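CIR protein (Plasmodium chabaudi chabaudi, PDB 6ZYV) is of unknown function but belongs to the PIR family of variant antigens, its ectodomain being a helical part of a protein probably associated with the infected red blood cell. Local coordinates at residues V11-D14 / I15-D19; K58-A61 / G62-L66; L67-F70 / E71-C74; D85-A88 / G89-I92; D159-K162 / S163-M167. The protein carries 5 engineered substitutions. All coordinates share one frame; numbering follows the deposited sequence.

Contact 1: V11-D14 / I15-D19; sequences VCKD and IKKID
Val11 and Ile15 lie side by side one turn apart on helix 8-20, pointing the same way, and they form the tight, buried part of this local contact. Val11 CG1 meets Ile15 CD1 at 4.0 Å. The Ile15 torsion sets CG1 opposite the carbonyl carbon (chi1 -70°), which brings that atom to 3.4 Å from Val11 O. Both side chains face into the bundle: Val11 touches Tyr87 and Tyr90 of helix 81-101, and Ile15 touches Trp94 of that helix and Tyr158 of helix 154-174. Cys12, also buried, is tied to Cys165 by a disulfide.

Beneath the side chains runs the regular helical ladder, in which Ile15 N reaches Val11 O at 3.0 Å and Ile18 N reaches Asp14 O at 3.0 Å.

The looser side carries the lysines. Lys17 folds back at chi3 (-60°) to bring NZ to Asp14 OD1 at 3.2 Å, a salt bridge in which NZ meets the oxygen nearly along its C-O bond. Its CE passes 3.6 Å from Lys13 O on the way. Lys13 and Lys16 are both exposed; Lys13 NZ pairs with Asp172 and Lys16 NZ with Asp20.

Asp14 itself is buried, packed against Leu66, Met69 and Phe70 of helix 55-71, so Lys17 probably offsets a carboxylate that lies against largely apolar neighbours. The ammonium group, held three residues further along the helix, would be expected to favour the ionised form of Asp14.

Contact 2: K58-A61 / G62-L66; sequences KISA and GFIWL
This local contact is two successive turns of helix 55-71, one of the helices of the helical, strand-free PIR ectodomain, and Ser60 and Ile64 mark the meeting of those turns on one of its faces. Four i to i+4 backbone bonds hold the turns together: Gly62 N to Lys58 O, Phe63 N to Ile59 O and Trp65 N to Ala61 O, each 2.9 Å, with Ile64 N to Ser60 O slightly longer at 3.1 Å.

Gly62 brings no side chain to the helix surface, and Ile18 of helix 8-20 packs directly on its backbone. Trp65 and Leu66 rest on the same neighbouring helix, Trp65 reaching Lys17 and Ile18. Phe63 turns another way. With CG opposite its backbone N (chi1 177°), its ring leaves the preceding turn and goes to Ala91 of helix 81-101 and to Tyr114, whose ring plane stands at about 85° to its own. Only CB of Phe63 stays close to the earlier turn, 3.4 Å from Ile59 O.

The hydroxyl of Ser60 is buried but satisfied, since it bonds to His117 O and Asn121 ND2. Ile64 lies alongside it with its CG1 branch directed back along the helix: CG1 stands 3.4 Å from Ser60 O, and the terminal CD1 approaches Ser60 OG at 4.2 Å.

Contact 3: L67-F70 / E71-C74; sequences LVMF and EHIC
Met69 and His72 supply the sulfur-aromatic part of this contact, which lies on helix 55-71 and the turn after it. Met69 SD lies at the edge of the imidazole, in its plane, 3.7 Å from His72 CD2; the first two torsions of the methionine (chi1 -69°, chi2 -60°) bring the sulfur to that edge.

A carbonyl over a ring is the second kind. Val68 O sits 3.3 Å above the imidazole plane of His72, over the ring centre.

Among the van der Waals contacts, Val68 runs beside His72, its CG1 meeting His72 NE2 at 3.6 Å, and Ile73 CD1 approaches Phe70 CD1 obliquely at 4.4 Å.

The hydrogen bonds differ in span. Glu71 N makes an i to i+4 bond to Leu67 O at 3.1 Å. His72 N has two weak bonds, to Val68 O and Met69 O, whereas Ile73 N returns only three residues to Phe70 O at 3.0 Å, standing above that carbonyl's plane. A type I turn runs from Glu71 to Cys74, with Cys74 N bonded to Glu71 O. Polar side-chain ends have partners beyond the turn: His72 ND1 bonds to Asp77, and Glu71 OE2 to Ser129.

Phe70 touches Val11 of helix 8-20 and Tyr90 of helix 81-101. Ile73 also touches both helices, and the Cys74-Cys79 disulfide closes the loop leading into helix 81-101.

Contact 4: D85-A88 / G89-I92; sequences DQYA and GYAI
Ala88 O receives the shortest polar bond of this local contact, from Ile92 N at 2.9 Å, and the CG1 branch of Ile92 lies against the same oxygen, with CG1 at 3.3 Å. The other i to i+4 bonds of helix 81-101 repeat the pattern, including Tyr90 N to Gln86 O at 3.1 Å.

Tyr90 is the side chain on which the packing turns. With its CG set opposite the carbonyl carbon (chi1 -68°), the ring reaches back along the preceding turn and places one face against Gln86 O, which is 3.4 Å from CD2. Gln86 runs beside it in the same direction, its CG 3.7 Å from Tyr90 CE2. Tyr87 comes from another side: its CD1 meets the Tyr90 ring at the edge, near its plane, 3.8 Å from Tyr90 CD2.

Around this turn Tyr90 touches Leu8 of helix 8-20, and the short side chains of Ala91 and Ala88 meet helices 55-71 and 134-149, Ala91 against Phe70. The peptide groups are paired by the i to i+4 bonds, and the packing of Tyr87 on Tyr90 therefore needs no polar bond of its own, while the charge of Asp85 is met by Lys143.

Contact 5: D159-K162 / S163-M167; sequences DIFK and SLCNM
Phe161 presents one face of its ring to the sulfur of Cys165, one helical turn further along helix 154-174. Cys165 SG stands 3.7 Å above the ring plane of Phe161, offset toward the rim. Seen from the ring centroid, the sulfur is only 22° off the ring normal, and CZ is the ring atom closest to it. The two torsions are complementary: the phenyl group leaves opposite its backbone N (chi1 174°), while the cysteine sulfur, set opposite its carbonyl carbon (chi1 -80°), is carried over the phenyl face. SG also comes within 3.6 Å of Phe161 O, the carbonyl that accepts the 2.9 Å bond from Cys165 N.

The other side chains have different partners. Ser163 directs OG back to 3.4 Å from Asp159 O, but its hydrogen bond goes to Glu191 of helix 181-198. Leu164 leans out from the turn to Phe188 of that helix and to Leu8 of helix 8-20. On the exposed side, Asn166 folds its amide back toward the preceding turn, CG lying 3.3 Å from Lys162 O, and a long salt bridge joins Lys162 to Asp159.

Phe161 has further neighbours in Ile15 of helix 8-20 and in Ile214 and Leu215 of helix 213-226, which makes it a meeting point of three helices. The arrangement is a Cys sulfur-aromatic contact within one helix, built here on a half-cystine, so that the disulfide joining helices 8-20 and 154-174 runs beside an aromatic ring of the core.

Contact 1 is the hub of the group, touching all four others, and a disulfide makes its tie to contact 5 covalent. Against helix 55-71, Asp14 O meets Trp65 CZ3 of contact 2 at 3.5 Å, and Val11 CG2 meets Ile73 CD1 of contact 3 at 3.8 Å. Contacts 2 and 3 are consecutive on that helix, and both pack on contact 4: Leu67 CD2 lies 3.7 Å from Ala91 CB, and Ile73 CG2 lies 3.4 Å from Tyr87 OH. Contacts 2 and 5 stand on opposite sides of the chain's centre, their own centres about 21 Å apart.

Contact 1: V11-D14 / I15-D19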
loop_
_atom_site.group_PDB
_atom_site.type_symbol
_atom_site.label_atom_id
_atom_site.label_comp_id
_atom_site.label_asym_id
_atom_site.label_seq_id
_atom_site.Cartn_x
_atom_site.Cartn_y
_atom_site.Cartn_z
ATOM N N VAL A 11 7.440 1.569 3.544
ATOM C CA VAL A 11 6.162 1.519 2.825
ATOM C C VAL A 11 5.079 2.282 3.578
ATOM O O VAL A 11 4.392 3.115 2.980
ATOM C CB VAL A 11 5.770 0.052 2.557
ATOM C CG1 VAL A 11 4.339 -0.076 2.035
ATOM C CG2 VAL A 11 6.755 -0.604 1.604
ATOM N N CYS A 12 4.977 2.056 4.907
ATOM C CA CYS A 12 3.992 2.718 5.778
ATOM C C CYS A 12 4.218 4.225 5.844
ATOM O O CYS A 12 3.270 5.015 5.843
ATOM C CB CYS A 12 3.980 2.084 7.170
ATOM S SG CYS A 12 3.377 0.375 7.199
ATOM N N LYS A 13 5.480 4.629 5.861
ATOM C CA LYS A 13 5.879 6.028 5.891
ATOM C C LYS A 13 5.521 6.700 4.569
ATOM O O LYS A 13 4.945 7.778 4.570
ATOM C CB LYS A 13 7.407 6.074 6.121
ATOM C CG LYS A 13 7.955 7.285 6.837
ATOM C CD LYS A 13 9.119 6.838 7.729
ATOM C CE LYS A 13 10.287 7.781 7.783
ATOM N NZ LYS A 13 11.366 7.222 8.654
ATOM N N ASP A 14 5.841 6.059 3.435
ATOM C CA ASP A 14 5.581 6.625 2.115
ATOM C C ASP A 14 4.103 6.757 1.827
ATOM O O ASP A 14 3.683 7.791 1.314
ATOM C CB ASP A 14 6.281 5.815 1.009
ATOM C CG ASP A 14 7.790 5.782 1.134
ATOM O OD1 ASP A 14 8.350 6.694 1.776
ATOM O OD2 ASP A 14 8.408 4.810 0.629
ATOM N N ILE A 15 3.303 5.749 2.212
ATOM C CA ILE A 15 1.860 5.816 1.996
ATOM C C ILE A 15 1.262 6.981 2.786
ATOM O O ILE A 15 0.510 7.783 2.219
ATOM C CB ILE A 15 1.149 4.457 2.290
ATOM C CG1 ILE A 15 1.517 3.408 1.230
ATOM C CG2 ILE A 15 -0.353 4.641 2.370
ATOM C CD1 ILE A 15 1.002 2.013 1.481
ATOM N N LYS A 16 1.671 7.138 4.063
ATOM C CA LYS A 16 1.178 8.271 4.853
ATOM C C LYS A 16 1.525 9.625 4.207
ATOM O O LYS A 16 0.672 10.524 4.119
ATOM C CB LYS A 16 1.643 8.225 6.318
ATOM C CG LYS A 16 1.089 9.408 7.139
ATOM C CD LYS A 16 0.106 8.976 8.234
ATOM C CE LYS A 16 -0.323 10.089 9.173
ATOM N NZ LYS A 16 -1.085 11.142 8.443
ATOM N N LYS A 17 2.762 9.746 3.703
ATOM C CA LYS A 17 3.230 10.967 3.039
ATOM C C LYS A 17 2.340 11.308 1.817
ATOM O O LYS A 17 1.813 12.420 1.736
ATOM C CB LYS A 17 4.714 10.814 2.620
ATOM C CG LYS A 17 5.662 11.809 3.278
ATOM C CD LYS A 17 7.159 11.440 3.088
ATOM C CE LYS A 17 7.552 10.075 3.659
ATOM N NZ LYS A 17 8.869 9.570 3.135
ATOM N N ILE A 18 2.100 10.328 0.913
ATOM C CA ILE A 18 1.273 10.587 -0.252
ATOM C C ILE A 18 -0.204 10.818 0.127
ATOM O O ILE A 18 -0.849 11.667 -0.483
ATOM C CB ILE A 18 1.448 9.543 -1.393
ATOM C CG1 ILE A 18 0.882 10.081 -2.717
ATOM C CG2 ILE A 18 0.845 8.188 -1.049
ATOM C CD1 ILE A 18 1.420 11.458 -3.110
ATOM N N ASP A 19 -0.720 10.130 1.157
ATOM C CA ASP A 19 -2.090 10.337 1.615
ATOM C C ASP A 19 -2.347 11.796 2.006
ATOM O O ASP A 19 -3.296 12.409 1.503
ATOM C CB ASP A 19 -2.423 9.421 2.809
ATOM C CG ASP A 19 -3.031 8.088 2.454
ATOM O OD1 ASP A 19 -3.486 7.936 1.310
ATOM O OD2 ASP A 19 -3.040 7.182 3.326
#

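Contact 2: K58-A61 / G62-L66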
loop_
_atom_site.group_PDB
_atom_site.type_symbol
_atom_site.label_atom_id
_atom_site.label_comp_id
_atom_site.label_asym_id
_atom_site.label_seq_id
_atom_site.Cartn_x
_atom_site.Cartn_y
_atom_site.Cartn_z
ATOM N N LYS A 58 -3.637 13.929 -9.924
ATOM C CA LYS A 58 -2.979 13.885 -8.618
ATOM C C LYS A 58 -2.806 12.446 -8.127
ATOM O O LYS A 58 -1.753 12.115 -7.581
ATOM C CB LYS A 58 -3.776 14.710 -7.591
ATOM C CG LYS A 58 -3.826 16.200 -7.904
ATOM C CD LYS A 58 -4.782 16.945 -6.964
ATOM C CE LYS A 58 -5.027 18.356 -7.429
ATOM N NZ LYS A 58 -6.456 18.762 -7.274
ATOM N N ILE A 59 -3.840 11.594 -8.320
ATOM C CA ILE A 59 -3.790 10.182 -7.921
ATOM C C ILE A 59 -2.749 9.460 -8.759
ATOM O O ILE A 59 -1.954 8.698 -8.225
ATOM C CB ILE A 59 -5.184 9.498 -8.047
ATOM C CG1 ILE A 59 -6.170 10.087 -7.040
ATOM C CG2 ILE A 59 -5.071 7.988 -7.839
ATOM C CD1 ILE A 59 -7.644 9.796 -7.376
ATOM N N SER A 60 -2.735 9.728 -10.073
ATOM C CA SER A 60 -1.792 9.128 -10.989
ATOM C C SER A 60 -0.352 9.491 -10.600
ATOM O O SER A 60 0.496 8.601 -10.503
ATOM C CB SER A 60 -2.097 9.586 -12.414
ATOM O OG SER A 60 -1.112 9.171 -13.344
ATOM N N ALA A 61 -0.091 10.787 -10.328
ATOM C CA ALA A 61 1.231 11.263 -9.942
ATOM C C ALA A 61 1.648 10.707 -8.574
ATOM O O ALA A 61 2.807 10.370 -8.385
ATOM C CB ALA A 61 1.244 12.781 -9.930
ATOM N N GLY A 62 0.692 10.602 -7.650
ATOM C CA GLY A 62 0.911 10.054 -6.312
ATOM C C GLY A 62 1.243 8.576 -6.328
ATOM O O GLY A 62 2.070 8.109 -5.548
ATOM N N PHE A 63 0.618 7.841 -7.241
ATOM C CA PHE A 63 0.846 6.417 -7.420
ATOM C C PHE A 63 2.254 6.169 -7.984
ATOM O O PHE A 63 2.941 5.261 -7.525
ATOM C CB PHE A 63 -0.227 5.821 -8.350
ATOM C CG PHE A 63 -0.030 4.359 -8.664
ATOM C CD1 PHE A 63 -0.456 3.377 -7.779
ATOM C CD2 PHE A 63 0.594 3.966 -9.838
ATOM C CE1 PHE A 63 -0.261 2.031 -8.064
ATOM C CE2 PHE A 63 0.785 2.628 -10.121
ATOM C CZ PHE A 63 0.363 1.668 -9.226
ATOM N N ILE A 64 2.672 6.962 -8.973
ATOM C CA ILE A 64 4.002 6.860 -9.576
ATOM C C ILE A 64 5.067 7.255 -8.557
ATOM O O ILE A 64 6.063 6.545 -8.409
ATOM C CB ILE A 64 4.085 7.687 -10.863
ATOM C CG1 ILE A 64 3.150 7.079 -11.918
ATOM C CG2 ILE A 64 5.518 7.797 -11.381
ATOM C CD1 ILE A 64 2.877 8.019 -13.045
ATOM N N TRP A 65 4.808 8.307 -7.765
ATOM C CA TRP A 65 5.709 8.689 -6.686
ATOM C C TRP A 65 5.916 7.507 -5.697
ATOM O O TRP A 65 7.050 7.216 -5.355
ATOM C CB TRP A 65 5.185 9.938 -5.958
ATOM C CG TRP A 65 6.097 10.421 -4.871
ATOM C CD1 TRP A 65 7.142 11.291 -4.995
ATOM C CD2 TRP A 65 6.047 10.044 -3.493
ATOM N NE1 TRP A 65 7.748 11.478 -3.773
ATOM C CE2 TRP A 65 7.110 10.699 -2.838
ATOM C CE3 TRP A 65 5.222 9.198 -2.752
ATOM C CZ2 TRP A 65 7.329 10.574 -1.469
ATOM C CZ3 TRP A 65 5.471 9.038 -1.408
ATOM C CH2 TRP A 65 6.493 9.746 -0.773
ATOM N N LEU A 66 4.832 6.782 -5.326
ATOM C CA LEU A 66 4.882 5.612 -4.457
ATOM C C LEU A 66 5.767 4.548 -5.014
ATOM O O LEU A 66 6.611 4.058 -4.292
ATOM C CB LEU A 66 3.491 4.967 -4.235
ATOM C CG LEU A 66 2.681 5.342 -3.004
ATOM C CD1 LEU A 66 1.549 4.310 -2.790
ATOM C CD2 LEU A 66 3.582 5.514 -1.752
#

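Contact 3: L67-F70 / E71-C74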
loop_
_atom_site.group_PDB
_atom_site.type_symbol
_atom_site.label_atom_id
_atom_site.label_comp_id
_atom_site.label_asym_id
_atom_site.label_seq_id
_atom_site.Cartn_x
_atom_site.Cartn_y
_atom_site.Cartn_z
ATOM N N LEU A 67 5.533 4.132 -6.273
ATOM C CA LEU A 67 6.333 3.111 -6.933
ATOM C C LEU A 67 7.792 3.503 -7.003
ATOM O O LEU A 67 8.647 2.655 -6.787
ATOM C CB LEU A 67 5.821 2.831 -8.356
ATOM C CG LEU A 67 4.586 1.968 -8.496
ATOM C CD1 LEU A 67 4.258 1.767 -9.990
ATOM C CD2 LEU A 67 4.787 0.609 -7.809
ATOM N N VAL A 68 8.085 4.778 -7.299
ATOM C CA VAL A 68 9.461 5.253 -7.359
ATOM C C VAL A 68 10.123 5.127 -5.961
ATOM O O VAL A 68 11.220 4.581 -5.841
ATOM C CB VAL A 68 9.537 6.681 -7.936
ATOM C CG1 VAL A 68 10.907 7.310 -7.691
ATOM C CG2 VAL A 68 9.222 6.674 -9.433
ATOM N N MET A 69 9.416 5.550 -4.909
ATOM C CA MET A 69 9.923 5.451 -3.544
ATOM C C MET A 69 10.111 4.021 -3.095
ATOM O O MET A 69 11.091 3.740 -2.437
ATOM C CB MET A 69 8.985 6.164 -2.558
ATOM C CG MET A 69 8.976 7.648 -2.718
ATOM S SD MET A 69 10.582 8.441 -2.466
ATOM C CE MET A 69 10.901 8.010 -0.728
ATOM N N PHE A 70 9.174 3.118 -3.411
ATOM C CA PHE A 70 9.278 1.718 -3.017
ATOM C C PHE A 70 10.499 1.071 -3.678
ATOM O O PHE A 70 11.188 0.285 -3.037
ATOM C CB PHE A 70 8.011 0.913 -3.391
ATOM C CG PHE A 70 6.739 1.242 -2.638
ATOM C CD1 PHE A 70 6.764 2.065 -1.523
ATOM C CD2 PHE A 70 5.511 0.760 -3.075
ATOM C CE1 PHE A 70 5.591 2.387 -0.857
ATOM C CE2 PHE A 70 4.342 1.046 -2.381
ATOM C CZ PHE A 70 4.383 1.856 -1.281
ATOM N N GLU A 71 10.764 1.379 -4.960
ATOM C CA GLU A 71 11.931 0.823 -5.654
ATOM C C GLU A 71 13.252 1.263 -4.939
ATOM O O GLU A 71 14.221 0.509 -4.929
ATOM C CB GLU A 71 11.927 1.272 -7.127
ATOM C CG GLU A 71 13.073 0.721 -7.957
ATOM C CD GLU A 71 13.259 1.327 -9.342
ATOM O OE1 GLU A 71 12.908 2.512 -9.548
ATOM O OE2 GLU A 71 13.783 0.611 -10.222
ATOM N N HIS A 72 13.269 2.440 -4.292
ATOM C CA HIS A 72 14.454 2.908 -3.557
ATOM C C HIS A 72 14.810 2.007 -2.377
ATOM O O HIS A 72 15.941 2.068 -1.899
ATOM C CB HIS A 72 14.247 4.320 -3.006
ATOM C CG HIS A 72 14.071 5.370 -4.044
ATOM N ND1 HIS A 72 14.766 5.330 -5.237
ATOM C CD2 HIS A 72 13.322 6.497 -4.005
ATOM C CE1 HIS A 72 14.413 6.428 -5.887
ATOM N NE2 HIS A 72 13.531 7.147 -5.189
ATOM N N ILE A 73 13.836 1.214 -1.869
ATOM C CA ILE A 73 14.067 0.277 -0.779
ATOM C C ILE A 73 15.023 -0.839 -1.239
ATOM O O ILE A 73 15.844 -1.310 -0.450
ATOM C CB ILE A 73 12.734 -0.273 -0.201
ATOM C CG1 ILE A 73 11.758 0.879 0.155
ATOM C CG2 ILE A 73 13.009 -1.144 1.041
ATOM C CD1 ILE A 73 10.313 0.397 0.549
ATOM N N CYS A 74 14.977 -1.214 -2.513
ATOM C CA CYS A 74 15.882 -2.202 -3.082
ATOM C C CYS A 74 17.302 -1.638 -3.139
ATOM O O CYS A 74 17.483 -0.414 -3.307
ATOM C CB CYS A 74 15.406 -2.612 -4.474
ATOM S SG CYS A 74 13.691 -3.188 -4.531
#

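Contact 4: D85-A88 / G89-I92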
loop_
_atom_site.group_PDB
_atom_site.type_symbol
_atom_site.label_atom_id
_atom_site.label_comp_id
_atom_site.label_asym_id
_atom_site.label_seq_id
_atom_site.Cartn_x
_atom_site.Cartn_y
_atom_site.Cartn_z
ATOM N N ASP A 85 7.109 -7.544 -7.356
ATOM C CA ASP A 85 5.780 -8.095 -7.124
ATOM C C ASP A 85 5.197 -7.560 -5.803
ATOM O O ASP A 85 4.067 -7.088 -5.769
ATOM C CB ASP A 85 5.847 -9.638 -7.129
ATOM C CG ASP A 85 4.510 -10.300 -6.890
ATOM O OD1 ASP A 85 4.144 -10.500 -5.703
ATOM O OD2 ASP A 85 3.817 -10.613 -7.883
ATOM N N GLN A 86 5.988 -7.599 -4.730
ATOM C CA GLN A 86 5.571 -7.107 -3.432
ATOM C C GLN A 86 5.241 -5.599 -3.477
ATOM O O GLN A 86 4.197 -5.202 -2.968
ATOM C CB GLN A 86 6.690 -7.385 -2.415
ATOM C CG GLN A 86 6.236 -7.372 -0.977
ATOM C CD GLN A 86 7.392 -7.442 0.018
ATOM O OE1 GLN A 86 8.522 -7.018 -0.246
ATOM N NE2 GLN A 86 7.127 -7.954 1.210
ATOM N N TYR A 87 6.092 -4.775 -4.116
ATOM C CA TYR A 87 5.880 -3.338 -4.175
ATOM C C TYR A 87 4.733 -2.964 -5.064
ATOM O O TYR A 87 3.988 -2.042 -4.720
ATOM C CB TYR A 87 7.180 -2.589 -4.546
ATOM C CG TYR A 87 8.207 -2.755 -3.448
ATOM C CD1 TYR A 87 7.846 -2.641 -2.112
ATOM C CD2 TYR A 87 9.523 -3.092 -3.738
ATOM C CE1 TYR A 87 8.759 -2.884 -1.093
ATOM C CE2 TYR A 87 10.448 -3.334 -2.725
ATOM C CZ TYR A 87 10.060 -3.220 -1.404
ATOM O OH TYR A 87 10.961 -3.417 -0.395
ATOM N N ALA A 88 4.538 -3.689 -6.174
ATOM C CA ALA A 88 3.377 -3.429 -7.039
ATOM C C ALA A 88 2.080 -3.727 -6.262
ATOM O O ALA A 88 1.119 -2.973 -6.348
ATOM C CB ALA A 88 3.441 -4.286 -8.290
ATOM N N GLY A 89 2.102 -4.776 -5.454
ATOM C CA GLY A 89 0.972 -5.151 -4.631
ATOM C C GLY A 89 0.613 -4.114 -3.594
ATOM O O GLY A 89 -0.577 -3.863 -3.403
ATOM N N TYR A 90 1.619 -3.495 -2.917
ATOM C CA TYR A 90 1.356 -2.444 -1.920
ATOM C C TYR A 90 0.766 -1.215 -2.566
ATOM O O TYR A 90 -0.187 -0.659 -2.027
ATOM C CB TYR A 90 2.629 -2.017 -1.177
ATOM C CG TYR A 90 3.210 -3.061 -0.269
ATOM C CD1 TYR A 90 2.410 -3.753 0.622
ATOM C CD2 TYR A 90 4.579 -3.291 -0.230
ATOM C CE1 TYR A 90 2.947 -4.696 1.478
ATOM C CE2 TYR A 90 5.125 -4.238 0.607
ATOM C CZ TYR A 90 4.306 -4.943 1.457
ATOM O OH TYR A 90 4.937 -5.815 2.296
ATOM N N ALA A 91 1.324 -0.785 -3.704
ATOM C CA ALA A 91 0.897 0.404 -4.429
ATOM C C ALA A 91 -0.503 0.220 -4.997
ATOM O O ALA A 91 -1.320 1.127 -4.912
ATOM C CB ALA A 91 1.889 0.718 -5.551
ATOM N N ILE A 92 -0.796 -0.968 -5.543
ATOM C CA ILE A 92 -2.113 -1.265 -6.107
ATOM C C ILE A 92 -3.173 -1.463 -5.011
ATOM O O ILE A 92 -4.336 -1.128 -5.224
ATOM C CB ILE A 92 -2.005 -2.429 -7.114
ATOM C CG1 ILE A 92 -1.225 -1.924 -8.360
ATOM C CG2 ILE A 92 -3.380 -3.007 -7.517
ATOM C CD1 ILE A 92 -0.752 -2.989 -9.288
#

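Contact 5: D159-K162 / S163-M167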
loop_
_atom_site.group_PDB
_atom_site.type_symbol
_atom_site.label_atom_id
_atom_site.label_comp_id
_atom_site.label_asym_id
_atom_site.label_seq_id
_atom_site.Cartn_x
_atom_site.Cartn_y
_atom_site.Cartn_z
ATOM N N ASP A 159 -7.930 -1.395 6.220
ATOM C CA ASP A 159 -7.993 -0.879 7.593
ATOM C C ASP A 159 -7.095 -1.707 8.538
ATOM O O ASP A 159 -6.436 -1.139 9.401
ATOM C CB ASP A 159 -9.434 -0.856 8.101
ATOM C CG ASP A 159 -10.227 0.308 7.522
ATOM O OD1 ASP A 159 -9.614 1.363 7.228
ATOM O OD2 ASP A 159 -11.462 0.166 7.350
ATOM N N ILE A 160 -7.040 -3.033 8.349
ATOM C CA ILE A 160 -6.145 -3.895 9.122
ATOM C C ILE A 160 -4.677 -3.538 8.793
ATOM O O ILE A 160 -3.853 -3.420 9.694
ATOM C CB ILE A 160 -6.444 -5.385 8.839
ATOM C CG1 ILE A 160 -7.931 -5.718 9.132
ATOM C CG2 ILE A 160 -5.494 -6.291 9.619
ATOM C CD1 ILE A 160 -8.345 -5.497 10.567
ATOM N N PHE A 161 -4.370 -3.340 7.505
ATOM C CA PHE A 161 -3.039 -2.951 7.059
ATOM C C PHE A 161 -2.621 -1.608 7.687
ATOM O O PHE A 161 -1.467 -1.422 8.077
ATOM C CB PHE A 161 -3.023 -2.861 5.519
ATOM C CG PHE A 161 -1.742 -2.320 4.949
ATOM C CD1 PHE A 161 -0.560 -3.013 5.089
ATOM C CD2 PHE A 161 -1.717 -1.107 4.296
ATOM C CE1 PHE A 161 0.619 -2.519 4.562
ATOM C CE2 PHE A 161 -0.530 -0.618 3.763
ATOM C CZ PHE A 161 0.629 -1.326 3.905
ATOM N N LYS A 162 -3.576 -0.677 7.776
ATOM C CA LYS A 162 -3.380 0.635 8.381
ATOM C C LYS A 162 -3.037 0.492 9.868
ATOM O O LYS A 162 -2.139 1.175 10.342
ATOM C CB LYS A 162 -4.647 1.488 8.216
ATOM C CG LYS A 162 -4.571 2.492 7.073
ATOM C CD LYS A 162 -5.421 3.755 7.330
ATOM C CE LYS A 162 -6.909 3.478 7.465
ATOM N NZ LYS A 162 -7.722 4.735 7.388
ATOM N N SER A 163 -3.724 -0.410 10.589
ATOM C CA SER A 163 -3.451 -0.693 12.000
ATOM C C SER A 163 -2.047 -1.265 12.176
ATOM O O SER A 163 -1.369 -0.939 13.153
ATOM C CB SER A 163 -4.470 -1.669 12.565
ATOM O OG SER A 163 -5.721 -1.023 12.703
ATOM N N LEU A 164 -1.599 -2.100 11.224
ATOM C CA LEU A 164 -0.251 -2.640 11.248
ATOM C C LEU A 164 0.753 -1.493 11.029
ATOM O O LEU A 164 1.750 -1.413 11.749
ATOM C CB LEU A 164 -0.104 -3.705 10.156
ATOM C CG LEU A 164 1.270 -4.333 9.999
ATOM C CD1 LEU A 164 1.717 -5.003 11.329
ATOM C CD2 LEU A 164 1.236 -5.366 8.868
ATOM N N CYS A 165 0.466 -0.581 10.077
ATOM C CA CYS A 165 1.303 0.589 9.791
ATOM C C CYS A 165 1.417 1.524 10.995
ATOM O O CYS A 165 2.475 2.102 11.205
ATOM C CB CYS A 165 0.825 1.325 8.538
ATOM S SG CYS A 165 1.366 0.562 6.988
ATOM N N ASN A 166 0.368 1.632 11.820
ATOM C CA ASN A 166 0.421 2.463 13.026
ATOM C C ASN A 166 1.445 1.908 14.017
ATOM O O ASN A 166 2.173 2.686 14.634
ATOM C CB ASN A 166 -0.954 2.604 13.678
ATOM C CG ASN A 166 -1.926 3.397 12.831
ATOM O OD1 ASN A 166 -1.544 4.298 12.070
ATOM N ND2 ASN A 166 -3.217 3.084 12.943
ATOM N N MET A 167 1.551 0.562 14.128
ATOM C CA MET A 167 2.546 -0.041 15.012
ATOM C C MET A 167 3.966 0.214 14.473
ATOM O O MET A 167 4.866 0.514 15.248
ATOM C CB MET A 167 2.273 -1.538 15.213
ATOM C CG MET A 167 0.968 -1.809 15.929
ATOM S SD MET A 167 0.821 -3.559 16.355
ATOM C CE MET A 167 0.588 -4.232 14.739
#